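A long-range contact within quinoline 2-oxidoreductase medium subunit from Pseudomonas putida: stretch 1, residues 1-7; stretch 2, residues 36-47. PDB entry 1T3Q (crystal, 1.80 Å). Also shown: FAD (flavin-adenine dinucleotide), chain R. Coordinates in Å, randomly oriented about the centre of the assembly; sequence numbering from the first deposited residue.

Stretch 1, residues 1-7: MKFPAFS
Stretch 2 (36-47) LLPLLAFRLVYP

The most unusual feature of this contact is that one carbonyl, Lys-2 O, takes two hydrogen bonds from one guanidinium. Arg-43 NE donates to Lys-2 O at 2.8 Å, and Arg-43 NH2 donates to Lys-2 O at 3.1 Å. The oxygen lies at the guanidinium edge, near its plane, where the N-H groups point. Pro-4 CA lies over one face, 4.1 Å from Arg-43 CZ.

Arg-43 stands where the helix of residues 36-41 has ended. Its phi/psi of 52/47 is the positive-phi position of a Schellman motif. Leu-44 N hydrogen-bonds to Leu-39 O at 2.9 Å, and Arg-43 N hydrogen-bonds weakly to Leu-40 O at 2.9 Å. The Arg-43 side chain (chi1 m, chi2 t, chi3 t, chi4 -164°) leaves CA sideways, and its end comes nearer to stretch 1. Phi/psi is -92/2 at Phe-42, then -93/-11, -140/148, -131/74 and -70/153 from Leu-44 to Pro-47.

Stretch 1 is extended from Lys-2 to Phe-6, with phi/psi of -90/143, -58/153, -78/168, -73/151 and -169/158. The chains run the same way: Met-1 CA is 4.6 Å from Ala-41 CA, and Phe-6 CA is 6.3 Å from Pro-47 CA. No backbone N-H bond joins the stretches. Instead, Met-1 CA makes a C-H...O contact with Ala-41 O at 3.0 Å, and Ala-41 CA makes a longer one with Met-1 O at 3.5 Å.

The side chains add apolar packing. Met-1 (chi1 t, chi2 130°, chi3 -125°) starts away from stretch 2, but Met-1 CE comes 3.4 Å from Phe-42 CE2 (chi1 m, chi2 142°) and 3.9 Å from Ala-41 CB. Phe-3 (chi1 m, chi2 152°) also starts away, yet its ring packs along the helix. Phe-3 CD2 is 3.6 Å from Leu-40 CB, and Phe-3 CZ is 3.8 Å from Leu-37 CB (chi1 m, chi2 t). Ala-41 N sits at the ring edge, 3.6 Å from Phe-3 CD2. Ala-41 N already donates a hydrogen bond to Leu-37 O at 2.7 Å.

Pro-4 (C-gamma endo) points toward stretch 2. Pro-4 CD is 3.8 Å from Leu-40 CD2, and Pro-4 CB is 4.0 Å from Tyr-46 CD2 (chi1 m, chi2 80°). Pro-4 CG lies 3.7 Å from Val-45 O, which is buried without a polar partner. Phe-6 (chi1 p, chi2 76°) places Phe-6 CE2 3.9 Å from Leu-40 CD1 (chi1 m, chi2 t).

One water donates to Ala-5 O at 2.5 Å and to Pro-47 O at 2.7 Å, bridging two acceptors. Leu-36 N donates to FAD O1A at 2.8 Å.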

# COMPACT_ATOMS: atom_id res chain seq x y z
N MET C 1 -3.94 11.86 -25.92
CA MET C 1 -4.54 13.16 -25.52
C MET C 1 -3.48 14.05 -24.86
O MET C 1 -3.78 15.17 -24.43
CB MET C 1 -5.71 12.92 -24.57
CG MET C 1 -6.42 14.17 -24.08
SD MET C 1 -8.21 14.08 -24.29
CE MET C 1 -8.50 15.58 -25.24
N LYS C 2 -2.25 13.56 -24.77
CA LYS C 2 -1.16 14.36 -24.21
C LYS C 2 -0.56 15.12 -25.39
O LYS C 2 -0.47 14.58 -26.50
CB LYS C 2 -0.10 13.46 -23.56
CG LYS C 2 -0.59 12.64 -22.37
CD LYS C 2 -1.23 13.51 -21.29
CE LYS C 2 -1.70 12.66 -20.11
NZ LYS C 2 -2.32 13.49 -19.03
N PHE C 3 -0.15 16.36 -25.16
CA PHE C 3 0.43 17.18 -26.23
C PHE C 3 1.66 16.51 -26.83
O PHE C 3 2.34 15.72 -26.18
CB PHE C 3 0.91 18.53 -25.69
CG PHE C 3 -0.10 19.27 -24.87
CD1 PHE C 3 0.32 20.16 -23.88
CD2 PHE C 3 -1.47 19.11 -25.09
CE1 PHE C 3 -0.60 20.86 -23.12
CE2 PHE C 3 -2.40 19.81 -24.32
CZ PHE C 3 -1.96 20.68 -23.34
N PRO C 4 1.96 16.81 -28.10
CA PRO C 4 3.15 16.22 -28.71
C PRO C 4 4.28 17.08 -28.15
O PRO C 4 4.02 18.13 -27.55
CB PRO C 4 2.92 16.43 -30.21
CG PRO C 4 2.11 17.68 -30.25
CD PRO C 4 1.14 17.51 -29.11
N ALA C 5 5.53 16.66 -28.31
CA ALA C 5 6.66 17.41 -27.76
C ALA C 5 6.98 18.71 -28.50
O ALA C 5 6.74 18.83 -29.70
CB ALA C 5 7.89 16.52 -27.70
N PHE C 6 7.53 19.68 -27.77
CA PHE C 6 7.92 20.97 -28.34
C PHE C 6 8.75 21.78 -27.35
O PHE C 6 8.70 21.53 -26.14
CB PHE C 6 6.69 21.77 -28.78
CG PHE C 6 5.65 21.94 -27.69
CD1 PHE C 6 5.84 22.84 -26.65
CD2 PHE C 6 4.49 21.17 -27.71
CE1 PHE C 6 4.89 22.97 -25.63
CE2 PHE C 6 3.54 21.29 -26.70
CZ PHE C 6 3.74 22.19 -25.66
N SER C 7 9.54 22.72 -27.85
CA SER C 7 10.34 23.57 -26.97
C SER C 7 9.50 24.79 -26.64
O SER C 7 8.42 24.98 -27.20
CB SER C 7 11.65 23.98 -27.66
OG SER C 7 11.38 24.70 -28.84
N LEU C 36 -5.42 26.58 -28.73
CA LEU C 36 -4.24 25.86 -29.19
C LEU C 36 -3.98 24.56 -28.43
O LEU C 36 -3.68 23.54 -29.05
CB LEU C 36 -3.00 26.75 -29.08
CG LEU C 36 -1.68 26.08 -29.45
CD1 LEU C 36 -1.73 25.60 -30.90
CD2 LEU C 36 -0.53 27.05 -29.24
N LEU C 37 -4.07 24.60 -27.11
CA LEU C 37 -3.81 23.40 -26.33
C LEU C 37 -4.83 22.30 -26.63
O LEU C 37 -4.48 21.13 -26.69
CB LEU C 37 -3.75 23.72 -24.83
CG LEU C 37 -2.64 24.70 -24.40
CD1 LEU C 37 -2.33 24.51 -22.91
CD2 LEU C 37 -1.38 24.47 -25.21
N PRO C 38 -6.11 22.67 -26.80
CA PRO C 38 -7.05 21.58 -27.11
C PRO C 38 -6.62 20.91 -28.42
O PRO C 38 -6.68 19.69 -28.55
CB PRO C 38 -8.38 22.30 -27.22
CG PRO C 38 -8.25 23.35 -26.14
CD PRO C 38 -6.84 23.88 -26.40
N LEU C 39 -6.16 21.71 -29.38
CA LEU C 39 -5.70 21.18 -30.67
C LEU C 39 -4.49 20.28 -30.46
O LEU C 39 -4.37 19.24 -31.11
CB LEU C 39 -5.31 22.31 -31.62
CG LEU C 39 -6.43 23.18 -32.20
CD1 LEU C 39 -5.83 24.27 -33.08
CD2 LEU C 39 -7.38 22.31 -33.01
N LEU C 40 -3.61 20.68 -29.55
CA LEU C 40 -2.42 19.89 -29.24
C LEU C 40 -2.81 18.60 -28.54
O LEU C 40 -2.20 17.55 -28.76
CB LEU C 40 -1.47 20.69 -28.33
CG LEU C 40 -0.65 21.80 -29.01
CD1 LEU C 40 0.06 22.64 -27.96
CD2 LEU C 40 0.36 21.17 -29.95
N ALA C 41 -3.84 18.67 -27.70
CA ALA C 41 -4.32 17.50 -26.98
C ALA C 41 -4.82 16.45 -27.96
O ALA C 41 -4.70 15.25 -27.71
CB ALA C 41 -5.44 17.90 -26.01
N PHE C 42 -5.39 16.90 -29.08
CA PHE C 42 -5.89 16.00 -30.11
C PHE C 42 -4.81 15.74 -31.14
O PHE C 42 -5.04 15.04 -32.13
CB PHE C 42 -7.10 16.63 -30.81
CG PHE C 42 -8.34 16.64 -29.97
CD1 PHE C 42 -9.21 17.72 -30.01
CD2 PHE C 42 -8.66 15.56 -29.16
CE1 PHE C 42 -10.38 17.72 -29.25
CE2 PHE C 42 -9.82 15.55 -28.39
CZ PHE C 42 -10.68 16.63 -28.44
N ARG C 43 -3.63 16.31 -30.91
CA ARG C 43 -2.50 16.16 -31.80
C ARG C 43 -2.88 16.50 -33.23
O ARG C 43 -2.57 15.77 -34.17
CB ARG C 43 -1.94 14.74 -31.71
CG ARG C 43 -1.48 14.40 -30.30
CD ARG C 43 -0.43 13.31 -30.25
NE ARG C 43 0.11 13.19 -28.90
CZ ARG C 43 1.23 12.55 -28.59
NH1 ARG C 43 1.96 11.96 -29.53
NH2 ARG C 43 1.64 12.52 -27.32
N LEU C 44 -3.57 17.63 -33.39
CA LEU C 44 -4.00 18.12 -34.69
C LEU C 44 -2.96 19.08 -35.26
O LEU C 44 -3.03 19.46 -36.43
CB LEU C 44 -5.35 18.83 -34.57
CG LEU C 44 -6.52 17.91 -34.17
CD1 LEU C 44 -7.78 18.73 -34.00
CD2 LEU C 44 -6.71 16.84 -35.24
N VAL C 45 -2.00 19.48 -34.43
CA VAL C 45 -0.92 20.36 -34.85
C VAL C 45 0.35 19.87 -34.18
O VAL C 45 0.30 19.32 -33.07
CB VAL C 45 -1.15 21.85 -34.46
CG1 VAL C 45 -2.41 22.38 -35.14
CG2 VAL C 45 -1.26 21.99 -32.95
N TYR C 46 1.49 20.04 -34.85
CA TYR C 46 2.75 19.58 -34.30
C TYR C 46 3.82 20.66 -34.36
O TYR C 46 4.74 20.60 -35.17
CB TYR C 46 3.24 18.35 -35.07
CG TYR C 46 2.29 17.17 -35.01
CD1 TYR C 46 1.17 17.12 -35.84
CD2 TYR C 46 2.51 16.12 -34.13
CE1 TYR C 46 0.29 16.03 -35.80
CE2 TYR C 46 1.63 15.03 -34.07
CZ TYR C 46 0.53 14.99 -34.90
OH TYR C 46 -0.32 13.91 -34.85
N PRO C 47 3.71 21.67 -33.48
CA PRO C 47 4.71 22.74 -33.48
C PRO C 47 6.05 22.24 -32.96
O PRO C 47 6.12 21.30 -32.17
CB PRO C 47 4.09 23.78 -32.56
CG PRO C 47 3.36 22.93 -31.55
CD PRO C 47 2.69 21.89 -32.44
PA FAD R . -4.30 30.52 -28.12
O1A FAD R . -5.11 29.29 -27.96
O2A FAD R . -3.09 30.59 -27.55
O5B FAD R . -4.05 30.40 -29.62
C5B FAD R . -5.01 30.76 -30.67
C4B FAD R . -4.29 30.62 -32.08
O4B FAD R . -3.88 31.99 -32.46
C3B FAD R . -2.99 29.76 -32.23
O3B FAD R . -2.90 29.18 -33.50
C2B FAD R . -1.88 30.80 -31.92
O2B FAD R . -0.65 30.47 -32.52
C1B FAD R . -2.41 32.04 -32.58
N9A FAD R . -2.07 33.29 -31.91
C8A FAD R . -2.39 33.67 -30.62
N7A FAD R . -2.14 34.96 -30.38
C5A FAD R . -1.62 35.44 -31.55
C6A FAD R . -1.15 36.80 -31.97
N6A FAD R . -1.13 37.84 -31.17
N1A FAD R . -0.69 36.89 -33.27
C2A FAD R . -0.69 35.82 -34.14
N3A FAD R . -1.09 34.54 -33.85
C4A FAD R . -1.49 34.39 -32.53
N1 FAD R . -14.40 31.25 -28.06
C2 FAD R . -15.46 31.95 -28.47
O2 FAD R . -15.39 32.75 -29.36
N3 FAD R . -16.79 31.66 -27.99
C4 FAD R . -17.04 30.57 -27.16
O4 FAD R . -18.19 30.34 -26.82
C4X FAD R . -15.90 29.74 -26.77
N5 FAD R . -16.08 28.65 -25.95
C5X FAD R . -14.96 27.95 -25.53
C6 FAD R . -15.17 26.82 -24.68
C7 FAD R . -14.10 26.06 -24.20
C7M FAD R . -14.38 24.85 -23.34
C8 FAD R . -12.71 26.45 -24.55
C8M FAD R . -11.51 25.68 -24.06
C9 FAD R . -12.49 27.59 -25.37
C9A FAD R . -13.60 28.34 -25.87
N10 FAD R . -13.46 29.51 -26.74
C10 FAD R . -14.56 30.17 -27.22
C1' FAD R . -12.11 29.84 -27.26
C2' FAD R . -11.46 31.05 -26.53
O2' FAD R . -12.10 32.26 -26.95
C3' FAD R . -9.98 31.03 -26.91
O3' FAD R . -9.28 31.65 -25.82
C4' FAD R . -9.66 31.79 -28.22
O4' FAD R . -10.38 31.23 -29.33
C5' FAD R . -8.18 31.64 -28.46
O5' FAD R . -7.42 32.74 -27.68
P FAD R . -6.19 32.35 -26.89
O1P FAD R . -5.66 33.67 -26.31
O2P FAD R . -6.41 31.31 -26.01
O3P FAD R . -5.19 31.87 -27.86
O HOH W 1 5.11 18.89 -31.62